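Local coordinates for oligopeptide-binding protein oppA (Lactococcus lactis, PDB 3DRF) that captures oligopeptides in a voluminous cavity that closes like a Venus fly-trap and serves their uptake through the OppABCDF ABC transporter, at residues His456-Pro461 against Tyr491-Phe496; Lys374-Gln379 against Lys532-Ile537; Ile274-Val279 against Val553-Asp558; Gly33-Ala38 against Asn563-Ile568. All blocks are in the same frame, centred on the assembly; numbering follows the deposited sequence.

How the interactions relate
The four contacts fall into two pairs. Interactions 1 and 2 are buried and built on aromatic rings, each with an aliphatic carbon lying over a ring face; they touch where Phe496 packs on Tyr535. Interaction 1 also borders the bound peptide, and a water joins its backbones. Interactions 3 and 4, about 10 Å apart between centres, bring C-terminal segments against neighbouring strands of one mixed sheet: Asn276 N lies 2.9 Å from Ala38 O, a probable hydrogen bond between strands 274-276 and 34-40. Their chemistry is thinner and aliphatic, with a single tryptophan edge. Interaction 4 is buried, whereas interaction 3 is only partly so and includes an amide held at both ends.

Interaction 1 (His456-Pro461 against Tyr491-Phe496); sequences HMTTPP and YNFGHF
Met457 and Phe493 meet through carbon first. CB of Met457 sits over the middle of the Phe493 ring, 3.8 Å from its centroid and 10° off the ring normal, a CH-pi contact. The methionine chain, bent at chi2 and chi3, then leads away, so its sulfur makes an oblique Met-aromatic contact at 4.8 Å from SD to the same centroid. Beside this, Thr458 CG2 reaches Phe493 CE1 at 4.0 Å, the two side chains running the same way, while Thr458 OG1 turns back to Val454 O. Tyr491 O lies over the opposite face of the ring, toward the rim. With Phe493 reduced to an alanine, Met457 CB and Thr458 CG2 would probably face a gap and the sulfur would lose its aromatic partner.

The polar link is indirect, an example of how buried carbonyls can be paired without direct bonding: a water is hydrogen-bonded to Met457 O and Phe493 O, 2.8 Å from each, and weakly to His495 NE2. ND1 of His495 is bonded to Asn319 OD1, and a type I turn from Asn492 to His495 shapes the loop.

Phe493 also packs on an apolar side chain of the bound peptide and meets Trp473 of strand 468-474. The contact thus fastens the end of helix 450-458 to the loop joining helices 482-485 and 499-508.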
loop_
_atom_site.group_PDB
_atom_site.type_symbol
_atom_site.label_atom_id
_atom_site.label_comp_id
_atom_site.label_asym_id
_atom_site.label_seq_id
_atom_site.Cartn_x
_atom_site.Cartn_y
_atom_site.Cartn_z
ATOM N N HIS A 456 -1.000 2.508 15.260
ATOM C CA HIS A 456 0.146 3.287 15.789
ATOM C C HIS A 456 0.755 4.225 14.737
ATOM O O HIS A 456 1.127 5.281 15.076
ATOM C CB HIS A 456 1.213 2.342 16.383
ATOM C CG HIS A 456 1.940 2.901 17.571
ATOM N ND1 HIS A 456 1.310 3.197 18.752
ATOM C CD2 HIS A 456 3.239 3.173 17.760
ATOM C CE1 HIS A 456 2.203 3.658 19.604
ATOM N NE2 HIS A 456 3.371 3.664 19.025
ATOM N N MET A 457 0.856 3.745 13.510
ATOM C CA MET A 457 1.502 4.506 12.424
ATOM C C MET A 457 0.626 5.620 11.908
ATOM O O MET A 457 1.106 6.620 11.526
ATOM C CB MET A 457 1.868 3.590 11.249
ATOM C CG MET A 457 2.996 2.558 11.589
ATOM S SD MET A 457 4.547 3.365 12.085
ATOM C CE MET A 457 4.590 2.990 13.878
ATOM N N THR A 458 -0.686 5.372 11.856
ATOM C CA THR A 458 -1.609 6.287 11.131
ATOM C C THR A 458 -2.329 7.295 11.989
ATOM O O THR A 458 -2.671 8.330 11.530
ATOM C CB THR A 458 -2.691 5.519 10.354
ATOM O OG1 THR A 458 -3.442 4.713 11.255
ATOM C CG2 THR A 458 -2.112 4.661 9.200
ATOM N N THR A 459 -2.558 6.987 13.234
ATOM C CA THR A 459 -3.404 7.862 14.071
ATOM C C THR A 459 -2.695 9.189 14.430
ATOM O O THR A 459 -1.703 9.194 15.043
ATOM C CB THR A 459 -3.800 7.143 15.379
ATOM O OG1 THR A 459 -4.489 5.942 15.053
ATOM C CG2 THR A 459 -4.738 8.036 16.211
ATOM N N PRO A 460 -3.244 10.328 14.008
ATOM C CA PRO A 460 -2.574 11.594 14.299
ATOM C C PRO A 460 -2.543 11.867 15.830
ATOM O O PRO A 460 -3.435 11.463 16.547
ATOM C CB PRO A 460 -3.442 12.665 13.574
ATOM C CG PRO A 460 -4.322 11.934 12.699
ATOM C CD PRO A 460 -4.465 10.522 13.186
ATOM N N PRO A 461 -1.518 12.514 16.317
ATOM C CA PRO A 461 -0.436 13.139 15.566
ATOM C C PRO A 461 0.816 12.232 15.297
ATOM O O PRO A 461 1.851 12.738 14.972
ATOM C CB PRO A 461 -0.029 14.276 16.502
ATOM C CG PRO A 461 -0.158 13.658 17.882
ATOM C CD PRO A 461 -1.417 12.796 17.757
ATOM N N TYR A 491 0.509 8.888 5.395
ATOM C CA TYR A 491 1.272 7.674 5.052
ATOM C C TYR A 491 2.824 7.852 5.131
ATOM O O TYR A 491 3.506 6.908 5.119
ATOM C CB TYR A 491 0.902 7.194 3.654
ATOM C CG TYR A 491 -0.365 6.324 3.564
ATOM C CD1 TYR A 491 -1.297 6.259 4.583
ATOM C CD2 TYR A 491 -0.621 5.611 2.413
ATOM C CE1 TYR A 491 -2.434 5.468 4.459
ATOM C CE2 TYR A 491 -1.760 4.830 2.292
ATOM C CZ TYR A 491 -2.660 4.769 3.304
ATOM O OH TYR A 491 -3.799 3.950 3.145
ATOM N N ASN A 492 3.281 9.098 5.285
ATOM C CA ASN A 492 4.672 9.392 5.627
ATOM C C ASN A 492 4.824 9.135 7.138
ATOM O O ASN A 492 4.707 10.003 7.937
ATOM C CB ASN A 492 5.032 10.848 5.233
ATOM C CG ASN A 492 6.551 11.142 5.397
ATOM O OD1 ASN A 492 7.155 10.723 6.291
ATOM N ND2 ASN A 492 7.113 11.858 4.472
ATOM N N PHE A 493 5.075 7.872 7.477
ATOM C CA PHE A 493 4.955 7.383 8.886
ATOM C C PHE A 493 5.978 7.940 9.844
ATOM O O PHE A 493 5.714 8.054 10.981
ATOM C CB PHE A 493 5.052 5.818 8.933
ATOM C CG PHE A 493 3.881 5.078 8.289
ATOM C CD1 PHE A 493 2.612 5.658 8.217
ATOM C CD2 PHE A 493 4.067 3.825 7.781
ATOM C CE1 PHE A 493 1.537 4.998 7.629
ATOM C CE2 PHE A 493 2.981 3.174 7.202
ATOM C CZ PHE A 493 1.741 3.745 7.171
ATOM N N GLY A 494 7.149 8.252 9.319
ATOM C CA GLY A 494 8.191 8.903 10.114
ATOM C C GLY A 494 8.153 10.434 10.130
ATOM O O GLY A 494 8.910 11.026 10.855
ATOM N N HIS A 495 7.302 11.036 9.306
ATOM C CA HIS A 495 6.963 12.492 9.307
ATOM C C HIS A 495 8.172 13.395 8.966
ATOM O O HIS A 495 8.332 14.433 9.535
ATOM C CB HIS A 495 6.336 12.925 10.666
ATOM C CG HIS A 495 5.362 11.935 11.208
ATOM N ND1 HIS A 495 4.178 11.660 10.576
ATOM C CD2 HIS A 495 5.417 11.135 12.281
ATOM C CE1 HIS A 495 3.548 10.704 11.227
ATOM N NE2 HIS A 495 4.266 10.407 12.287
ATOM N N PHE A 496 8.936 12.983 7.969
ATOM C CA PHE A 496 9.928 13.901 7.408
ATOM C C PHE A 496 9.205 14.917 6.507
ATOM O O PHE A 496 8.145 14.680 5.995
ATOM C CB PHE A 496 11.108 13.177 6.713
ATOM C CG PHE A 496 10.775 12.525 5.363
ATOM C CD1 PHE A 496 10.607 13.290 4.195
ATOM C CD2 PHE A 496 10.637 11.141 5.295
ATOM C CE1 PHE A 496 10.340 12.663 2.967
ATOM C CE2 PHE A 496 10.388 10.533 4.055
ATOM C CZ PHE A 496 10.237 11.298 2.907
HETATM O O HOH W 1 3.451 7.659 12.528
#

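Interaction 2 (Lys374-Gln379 against Lys532-Ile537); sequences KGYEKQ and KKAYVI
Tyr376 and Ile537 cross at about a right angle, with the isoleucine branches spread along the phenol. CD1 of Ile537 stands over one ring face, 3.9 Å from the centroid and shifted toward the rim on the CE2 side, a CH-pi contact. The second branch, CG2, serves the base of the ring, coming within 3.7 Å of Tyr376 CD2 and nearly as close to CB. Two branches therefore follow one ring from root to far end, which limits how the ring can turn. With CG of Tyr376 anti to the carbonyl carbon (chi1 -60°), the ring is carried out of its loop toward the 532-537 segment. At its far end OH touches the methyl of Ala534, 3.7 Å from CB, where the chain leaves helix 516-533 with positive phi.

Behind the tyrosine the loop is closed on itself: Gly375 N bonds to Glu377 OE1 at 2.9 Å through the syn lone pair, with a weak second bond to OE2. Tyr338 and Gln334 of helix 330-339 also pack against the ring.

Replacing Tyr376 by a leucine would probably uncover Ile537 CD1 and leave the carbonyl of Asn531 without its hydroxyl partner. That bond, Tyr376 OH to Asn531 O, explains the chemistry: a buried, otherwise apolar contact can afford a polar tip because the end of helix 516-533 supplies its acceptor.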
loop_
_atom_site.group_PDB
_atom_site.type_symbol
_atom_site.label_atom_id
_atom_site.label_comp_id
_atom_site.label_asym_id
_atom_site.label_seq_id
_atom_site.Cartn_x
_atom_site.Cartn_y
_atom_site.Cartn_z
ATOM N N LYS A 374 23.074 3.034 -5.842
ATOM C CA LYS A 374 23.611 2.269 -4.731
ATOM C C LYS A 374 22.898 2.703 -3.451
ATOM O O LYS A 374 22.747 3.851 -3.153
ATOM C CB LYS A 374 25.090 2.530 -4.564
ATOM C CG LYS A 374 25.916 2.319 -5.804
ATOM C CD LYS A 374 25.743 0.929 -6.413
ATOM C CE LYS A 374 26.598 0.737 -7.697
ATOM N NZ LYS A 374 26.097 -0.408 -8.432
ATOM N N GLY A 375 22.489 1.699 -2.715
ATOM C CA GLY A 375 21.816 1.877 -1.448
ATOM C C GLY A 375 22.545 1.126 -0.332
ATOM O O GLY A 375 23.736 1.175 -0.237
ATOM N N TYR A 376 21.781 0.396 0.443
ATOM C CA TYR A 376 22.242 -0.258 1.693
ATOM C C TYR A 376 22.141 -1.764 1.528
ATOM O O TYR A 376 22.098 -2.493 2.487
ATOM C CB TYR A 376 21.425 0.271 2.933
ATOM C CG TYR A 376 21.590 1.776 3.120
ATOM C CD1 TYR A 376 22.578 2.315 3.966
ATOM C CD2 TYR A 376 20.817 2.669 2.366
ATOM C CE1 TYR A 376 22.737 3.689 4.073
ATOM C CE2 TYR A 376 20.983 4.020 2.488
ATOM C CZ TYR A 376 21.948 4.526 3.324
ATOM O OH TYR A 376 22.155 5.862 3.449
ATOM N N GLU A 377 22.145 -2.197 0.277
ATOM C CA GLU A 377 21.993 -3.629 -0.045
ATOM C C GLU A 377 23.211 -4.527 0.327
ATOM O O GLU A 377 23.108 -5.712 0.321
ATOM C CB GLU A 377 21.606 -3.810 -1.534
ATOM C CG GLU A 377 22.675 -3.343 -2.555
ATOM C CD GLU A 377 22.645 -1.848 -2.916
ATOM O OE1 GLU A 377 21.935 -1.124 -2.309
ATOM O OE2 GLU A 377 23.406 -1.448 -3.785
ATOM N N LYS A 378 24.343 -3.877 0.615
ATOM C CA LYS A 378 25.555 -4.564 1.077
ATOM C C LYS A 378 25.898 -4.095 2.485
ATOM O O LYS A 378 26.008 -2.948 2.731
ATOM C CB LYS A 378 26.728 -4.248 0.121
ATOM C CG LYS A 378 28.051 -4.864 0.500
ATOM C CD LYS A 378 29.042 -4.608 -0.584
ATOM C CE LYS A 378 30.439 -5.260 -0.264
ATOM N NZ LYS A 378 30.309 -6.699 0.067
ATOM N N GLN A 379 26.044 -5.052 3.399
ATOM C CA GLN A 379 26.427 -4.718 4.769
ATOM C C GLN A 379 27.813 -4.038 4.755
ATOM O O GLN A 379 28.668 -4.458 4.041
ATOM C CB GLN A 379 26.465 -5.975 5.657
ATOM C CG GLN A 379 26.708 -5.599 7.149
ATOM C CD GLN A 379 26.735 -6.829 8.075
ATOM O OE1 GLN A 379 26.258 -6.794 9.163
ATOM N NE2 GLN A 379 27.337 -7.868 7.615
ATOM N N LYS A 532 20.621 9.047 0.385
ATOM C CA LYS A 532 21.588 9.923 1.095
ATOM C C LYS A 532 20.967 10.567 2.347
ATOM O O LYS A 532 21.562 10.549 3.358
ATOM C CB LYS A 532 22.139 10.996 0.154
ATOM C CG LYS A 532 23.226 11.843 0.875
ATOM C CD LYS A 532 23.890 12.812 -0.109
ATOM C CE LYS A 532 25.112 13.560 0.602
ATOM N NZ LYS A 532 25.561 14.845 -0.128
ATOM N N LYS A 533 19.736 11.066 2.227
ATOM C CA LYS A 533 19.049 11.647 3.374
ATOM C C LYS A 533 18.782 10.553 4.429
ATOM O O LYS A 533 18.829 10.809 5.588
ATOM C CB LYS A 533 17.702 12.258 2.939
ATOM C CG LYS A 533 17.774 13.533 2.042
ATOM C CD LYS A 533 18.000 14.816 2.767
ATOM C CE LYS A 533 18.003 16.035 1.809
ATOM N NZ LYS A 533 17.990 17.363 2.664
ATOM N N ALA A 534 18.429 9.376 3.953
ATOM C CA ALA A 534 18.287 8.201 4.800
ATOM C C ALA A 534 17.217 8.413 5.887
ATOM O O ALA A 534 17.316 7.928 6.968
ATOM C CB ALA A 534 19.671 7.831 5.431
ATOM N N TYR A 535 16.150 9.101 5.500
ATOM C CA TYR A 535 14.966 9.151 6.353
ATOM C C TYR A 535 14.249 7.801 6.381
ATOM O O TYR A 535 13.625 7.504 7.343
ATOM C CB TYR A 535 14.006 10.227 5.839
ATOM C CG TYR A 535 14.567 11.664 5.816
ATOM C CD1 TYR A 535 15.364 12.174 6.834
ATOM C CD2 TYR A 535 14.274 12.524 4.757
ATOM C CE1 TYR A 535 15.821 13.494 6.797
ATOM C CE2 TYR A 535 14.737 13.832 4.728
ATOM C CZ TYR A 535 15.475 14.296 5.747
ATOM O OH TYR A 535 15.943 15.604 5.797
ATOM N N VAL A 536 14.409 7.043 5.292
ATOM C CA VAL A 536 13.981 5.641 5.233
ATOM C C VAL A 536 15.115 4.889 4.517
ATOM O O VAL A 536 15.874 5.478 3.794
ATOM C CB VAL A 536 12.635 5.486 4.469
ATOM C CG1 VAL A 536 11.499 6.258 5.196
ATOM C CG2 VAL A 536 12.780 5.952 2.998
ATOM N N ILE A 537 15.176 3.604 4.776
ATOM C CA ILE A 537 16.180 2.734 4.156
ATOM C C ILE A 537 15.421 1.596 3.406
ATOM O O ILE A 537 14.689 0.865 3.960
ATOM C CB ILE A 537 17.099 2.074 5.236
ATOM C CG1 ILE A 537 17.759 3.111 6.204
ATOM C CG2 ILE A 537 18.172 1.181 4.568
ATOM C CD1 ILE A 537 18.735 4.104 5.511
#

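Interaction 3 (Ile274-Val279 against Val553-Asp558); sequences IINGMV and VGMTLD
Asn276 has both ends of its side-chain amide held, OD1 by the hydroxyl of Thr546 and ND2 by that of Tyr255, and the methyl CE of Met555 comes to 4.5 Å from OD1. The asparagine belongs to strand 274-276, an outermost strand of the five-stranded mixed sheet in this type II periplasmic-binding-protein fold, and the segment Val553-Asp558 passes over it after strand 536-549.

Most of the contact is aliphatic. Ile274 stretches CD1 toward the methionine, reaching Met555 CG at 4.0 Å and SD at 4.1 Å. Met555 meets it there because its CG is anti to the backbone N (chi1 177°) and the chain then bends at chi2, which lays the sulfur and methyl alongside the sheet, from Ile274 on to Asn276. Val548 and Ile568 also pack on the methionine, so it fills the seam between the strand and the C-terminal segments.

The segment's course is set by local features. Gly554 takes a positive phi at which a side chain would collide with the carbonyl oxygen of Val553, and Leu557 O is bonded to Gln297 NE2. Beyond the methionine an ST turn closes, with Asp558 N donating to Thr556 OG1 over 3.1 Å at 161°.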
loop_
_atom_site.group_PDB
_atom_site.type_symbol
_atom_site.label_atom_id
_atom_site.label_comp_id
_atom_site.label_asym_id
_atom_site.label_seq_id
_atom_site.Cartn_x
_atom_site.Cartn_y
_atom_site.Cartn_z
ATOM N N ILE A 274 -6.872 -22.113 -3.196
ATOM C CA ILE A 274 -5.885 -21.043 -3.494
ATOM C C ILE A 274 -5.562 -20.388 -2.167
ATOM O O ILE A 274 -6.454 -20.146 -1.416
ATOM C CB ILE A 274 -6.528 -20.008 -4.429
ATOM C CG1 ILE A 274 -6.961 -20.637 -5.783
ATOM C CG2 ILE A 274 -5.596 -18.807 -4.628
ATOM C CD1 ILE A 274 -7.702 -19.711 -6.676
ATOM N N ILE A 275 -4.285 -20.078 -1.909
ATOM C CA ILE A 275 -3.885 -19.161 -0.832
ATOM C C ILE A 275 -2.990 -18.047 -1.366
ATOM O O ILE A 275 -2.012 -18.293 -1.985
ATOM C CB ILE A 275 -3.150 -19.889 0.349
ATOM C CG1 ILE A 275 -3.971 -21.111 0.873
ATOM C CG2 ILE A 275 -2.860 -18.867 1.444
ATOM C CD1 ILE A 275 -3.309 -21.857 1.986
ATOM N N ASN A 276 -3.432 -16.823 -1.133
ATOM C CA ASN A 276 -2.691 -15.605 -1.520
ATOM C C ASN A 276 -1.942 -15.029 -0.333
ATOM O O ASN A 276 -2.326 -15.215 0.785
ATOM C CB ASN A 276 -3.682 -14.577 -2.118
ATOM C CG ASN A 276 -4.195 -15.033 -3.478
ATOM O OD1 ASN A 276 -3.412 -15.334 -4.346
ATOM N ND2 ASN A 276 -5.504 -15.111 -3.623
ATOM N N GLY A 277 -0.874 -14.325 -0.629
ATOM C CA GLY A 277 -0.074 -13.650 0.393
ATOM C C GLY A 277 0.896 -14.486 1.199
ATOM O O GLY A 277 1.359 -14.057 2.195
ATOM N N MET A 278 1.195 -15.691 0.723
ATOM C CA MET A 278 2.093 -16.553 1.496
ATOM C C MET A 278 3.522 -16.046 1.546
ATOM O O MET A 278 4.019 -15.579 0.569
ATOM C CB MET A 278 2.066 -17.995 0.960
ATOM C CG MET A 278 0.726 -18.672 1.215
ATOM S SD MET A 278 0.741 -20.424 0.692
ATOM C CE MET A 278 1.834 -21.167 1.938
ATOM N N VAL A 279 4.131 -16.169 2.718
ATOM C CA VAL A 279 5.484 -15.682 2.984
ATOM C C VAL A 279 6.537 -16.474 2.155
ATOM O O VAL A 279 6.393 -17.644 1.868
ATOM C CB VAL A 279 5.837 -15.759 4.491
ATOM C CG1 VAL A 279 5.082 -14.646 5.267
ATOM C CG2 VAL A 279 5.639 -17.156 5.100
ATOM N N VAL A 553 -9.374 -24.040 -12.861
ATOM C CA VAL A 553 -8.985 -23.572 -14.149
ATOM C C VAL A 553 -9.275 -22.070 -14.201
ATOM O O VAL A 553 -10.203 -21.625 -13.653
ATOM C CB VAL A 553 -9.750 -24.303 -15.300
ATOM C CG1 VAL A 553 -9.390 -25.796 -15.371
ATOM C CG2 VAL A 553 -11.220 -24.170 -15.131
ATOM N N GLY A 554 -8.431 -21.323 -14.878
ATOM C CA GLY A 554 -8.668 -19.899 -15.089
ATOM C C GLY A 554 -8.026 -18.944 -14.084
ATOM O O GLY A 554 -8.217 -17.779 -14.201
ATOM N N MET A 555 -7.324 -19.441 -13.097
ATOM C CA MET A 555 -6.630 -18.557 -12.174
ATOM C C MET A 555 -5.307 -18.071 -12.822
ATOM O O MET A 555 -4.711 -18.784 -13.580
ATOM C CB MET A 555 -6.365 -19.236 -10.846
ATOM C CG MET A 555 -5.578 -18.416 -9.845
ATOM S SD MET A 555 -6.368 -16.843 -9.318
ATOM C CE MET A 555 -5.032 -16.026 -8.475
ATOM N N THR A 556 -4.918 -16.836 -12.496
ATOM C CA THR A 556 -3.717 -16.269 -13.130
ATOM C C THR A 556 -3.128 -15.213 -12.241
ATOM O O THR A 556 -3.806 -14.617 -11.462
ATOM C CB THR A 556 -4.075 -15.658 -14.509
ATOM O OG1 THR A 556 -2.893 -15.317 -15.204
ATOM C CG2 THR A 556 -4.932 -14.375 -14.367
ATOM N N LEU A 557 -1.837 -14.989 -12.396
ATOM C CA LEU A 557 -1.149 -13.849 -11.788
ATOM C C LEU A 557 -0.623 -12.870 -12.859
ATOM O O LEU A 557 0.199 -12.030 -12.598
ATOM C CB LEU A 557 -0.042 -14.281 -10.817
ATOM C CG LEU A 557 -0.452 -14.917 -9.486
ATOM C CD1 LEU A 557 0.799 -15.152 -8.639
ATOM C CD2 LEU A 557 -1.449 -13.985 -8.689
ATOM N N ASP A 558 -1.110 -13.005 -14.062
ATOM C CA ASP A 558 -0.697 -12.153 -15.159
ATOM C C ASP A 558 -1.316 -10.764 -14.985
ATOM O O ASP A 558 -2.490 -10.653 -14.700
ATOM C CB ASP A 558 -1.184 -12.715 -16.484
ATOM C CG ASP A 558 -0.558 -14.084 -16.853
ATOM O OD1 ASP A 558 0.319 -14.605 -16.213
ATOM O OD2 ASP A 558 -1.019 -14.657 -17.818
#

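Interaction 4 (Gly33-Ala38 against Asn563-Ile568); sequences GNLKVA and NTWSEI
Leu35 and Ile568 come together through complementary torsions. In Leu35 CG lies anti to the backbone N (chi1 -174°), which sends the branch end out from strand 34-40; in Ile568 CG1 stands beside the backbone N (chi1 -70°), which leaves CG2 anti to that N and facing the leucine. CD2 of Leu35 and CG2 of Ile568 are 4.1 Å apart, and the two side chains cross at about a right angle. In the mixed sheet of this solute-binding-protein fold, strand 34-40 runs between 252-258 and 274-276, parallel to both, and the short helix 564-567 with the residue after it is laid against its face. The contact thus joins the two ends of the modelled chain, more than five hundred residues apart in sequence.

The helix contributes a flat partner as well. CD2 of Leu35 also approaches the indole of Trp565, at its edge and near its plane, 4.4 Å from CZ3. The one leucine methyl therefore meets both an aliphatic branch and an aromatic rim, the two lying at about a right angle as seen from it, and no hydrogen bond crosses the contact. Ile253 of the adjoining strand and Pro65 pack on Trp565 too, placing the indole over the sheet. Short as it is, the helix keeps its end in order through a bond of 3.0 Å from Ile568 N to Thr564 O, which helps set where the isoleucine leaves it. Two residues along the strand from Leu35, and pointing the same way, Val37 makes a looser approach: its CG2 lies 4.8 Å from Trp565 CZ3.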
loop_
_atom_site.group_PDB
_atom_site.type_symbol
_atom_site.label_atom_id
_atom_site.label_comp_id
_atom_site.label_asym_id
_atom_site.label_seq_id
_atom_site.Cartn_x
_atom_site.Cartn_y
_atom_site.Cartn_z
ATOM N N GLY A 33 -19.030 -24.469 -9.707
ATOM C CA GLY A 33 -18.402 -24.935 -8.494
ATOM C C GLY A 33 -18.378 -23.965 -7.321
ATOM O O GLY A 33 -18.857 -22.857 -7.413
ATOM N N ASN A 34 -17.786 -24.432 -6.243
ATOM C CA ASN A 34 -17.683 -23.673 -4.997
ATOM C C ASN A 34 -16.220 -23.597 -4.598
ATOM O O ASN A 34 -15.670 -24.521 -4.111
ATOM C CB ASN A 34 -18.549 -24.336 -3.908
ATOM C CG ASN A 34 -20.044 -24.343 -4.323
ATOM O OD1 ASN A 34 -20.688 -23.340 -4.391
ATOM N ND2 ASN A 34 -20.550 -25.491 -4.642
ATOM N N LEU A 35 -15.637 -22.439 -4.839
ATOM C CA LEU A 35 -14.197 -22.242 -4.665
ATOM C C LEU A 35 -13.886 -21.821 -3.241
ATOM O O LEU A 35 -14.630 -21.113 -2.650
ATOM C CB LEU A 35 -13.731 -21.151 -5.660
ATOM C CG LEU A 35 -12.213 -20.871 -5.761
ATOM C CD1 LEU A 35 -11.565 -21.980 -6.584
ATOM C CD2 LEU A 35 -12.012 -19.552 -6.476
ATOM N N LYS A 36 -12.770 -22.282 -2.742
ATOM C CA LYS A 36 -12.323 -21.940 -1.403
ATOM C C LYS A 36 -10.971 -21.231 -1.493
ATOM O O LYS A 36 -10.014 -21.815 -1.931
ATOM C CB LYS A 36 -12.162 -23.208 -0.543
ATOM C CG LYS A 36 -13.559 -23.884 -0.243
ATOM C CD LYS A 36 -13.352 -24.943 0.745
ATOM C CE LYS A 36 -12.568 -25.950 0.011
ATOM N NZ LYS A 36 -12.346 -27.224 0.854
ATOM N N VAL A 37 -10.915 -19.983 -1.058
ATOM C CA VAL A 37 -9.715 -19.160 -1.113
ATOM C C VAL A 37 -9.378 -18.653 0.280
ATOM O O VAL A 37 -10.227 -18.401 1.063
ATOM C CB VAL A 37 -9.948 -17.921 -2.062
ATOM C CG1 VAL A 37 -8.627 -17.191 -2.354
ATOM C CG2 VAL A 37 -10.566 -18.347 -3.389
ATOM N N ALA A 38 -8.094 -18.501 0.552
ATOM C CA ALA A 38 -7.609 -17.821 1.744
ATOM C C ALA A 38 -6.542 -16.764 1.432
ATOM O O ALA A 38 -5.863 -16.813 0.453
ATOM C CB ALA A 38 -7.080 -18.850 2.815
ATOM N N ASN A 563 -10.756 -10.165 -16.046
ATOM C CA ASN A 563 -11.979 -10.945 -15.798
ATOM C C ASN A 563 -11.742 -12.248 -15.091
ATOM O O ASN A 563 -12.499 -13.163 -15.230
ATOM C CB ASN A 563 -12.652 -11.234 -17.112
ATOM C CG ASN A 563 -13.535 -10.152 -17.530
ATOM O OD1 ASN A 563 -14.487 -9.843 -16.866
ATOM N ND2 ASN A 563 -13.220 -9.558 -18.633
ATOM N N THR A 564 -10.674 -12.309 -14.339
ATOM C CA THR A 564 -10.323 -13.534 -13.631
ATOM C C THR A 564 -11.502 -14.124 -12.824
ATOM O O THR A 564 -11.723 -15.276 -12.877
ATOM C CB THR A 564 -9.124 -13.319 -12.741
ATOM O OG1 THR A 564 -8.037 -12.882 -13.568
ATOM C CG2 THR A 564 -8.682 -14.645 -12.106
ATOM N N TRP A 565 -12.190 -13.321 -12.028
ATOM C CA TRP A 565 -13.258 -13.875 -11.168
ATOM C C TRP A 565 -14.446 -14.434 -11.954
ATOM O O TRP A 565 -15.127 -15.252 -11.487
ATOM C CB TRP A 565 -13.735 -12.829 -10.132
ATOM C CG TRP A 565 -12.599 -12.491 -9.179
ATOM C CD1 TRP A 565 -11.928 -11.294 -9.076
ATOM C CD2 TRP A 565 -11.961 -13.374 -8.274
ATOM N NE1 TRP A 565 -10.973 -11.384 -8.144
ATOM C CE2 TRP A 565 -10.931 -12.653 -7.643
ATOM C CE3 TRP A 565 -12.170 -14.710 -7.898
ATOM C CZ2 TRP A 565 -10.126 -13.225 -6.680
ATOM C CZ3 TRP A 565 -11.374 -15.260 -6.936
ATOM C CH2 TRP A 565 -10.381 -14.520 -6.327
ATOM N N SER A 566 -14.663 -13.965 -13.159
ATOM C CA SER A 566 -15.674 -14.545 -14.051
ATOM C C SER A 566 -15.184 -15.747 -14.845
ATOM O O SER A 566 -15.992 -16.525 -15.329
ATOM C CB SER A 566 -16.187 -13.491 -15.020
ATOM O OG SER A 566 -16.887 -12.492 -14.323
ATOM N N GLU A 567 -13.880 -15.876 -14.994
ATOM C CA GLU A 567 -13.267 -16.965 -15.755
ATOM C C GLU A 567 -12.920 -18.195 -14.939
ATOM O O GLU A 567 -12.850 -19.252 -15.486
ATOM C CB GLU A 567 -12.018 -16.475 -16.501
ATOM C CG GLU A 567 -12.345 -15.549 -17.633
ATOM C CD GLU A 567 -11.147 -14.769 -18.131
ATOM O OE1 GLU A 567 -10.109 -14.816 -17.438
ATOM O OE2 GLU A 567 -11.302 -14.068 -19.162
ATOM N N ILE A 568 -12.691 -18.056 -13.650
ATOM C CA ILE A 568 -12.289 -19.185 -12.855
ATOM C C ILE A 568 -13.460 -20.176 -12.744
ATOM O O ILE A 568 -14.605 -19.828 -12.569
ATOM C CB ILE A 568 -11.824 -18.778 -11.456
ATOM C CG1 ILE A 568 -10.498 -18.034 -11.467
ATOM C CG2 ILE A 568 -11.720 -20.014 -10.557
ATOM C CD1 ILE A 568 -10.191 -17.380 -10.131
#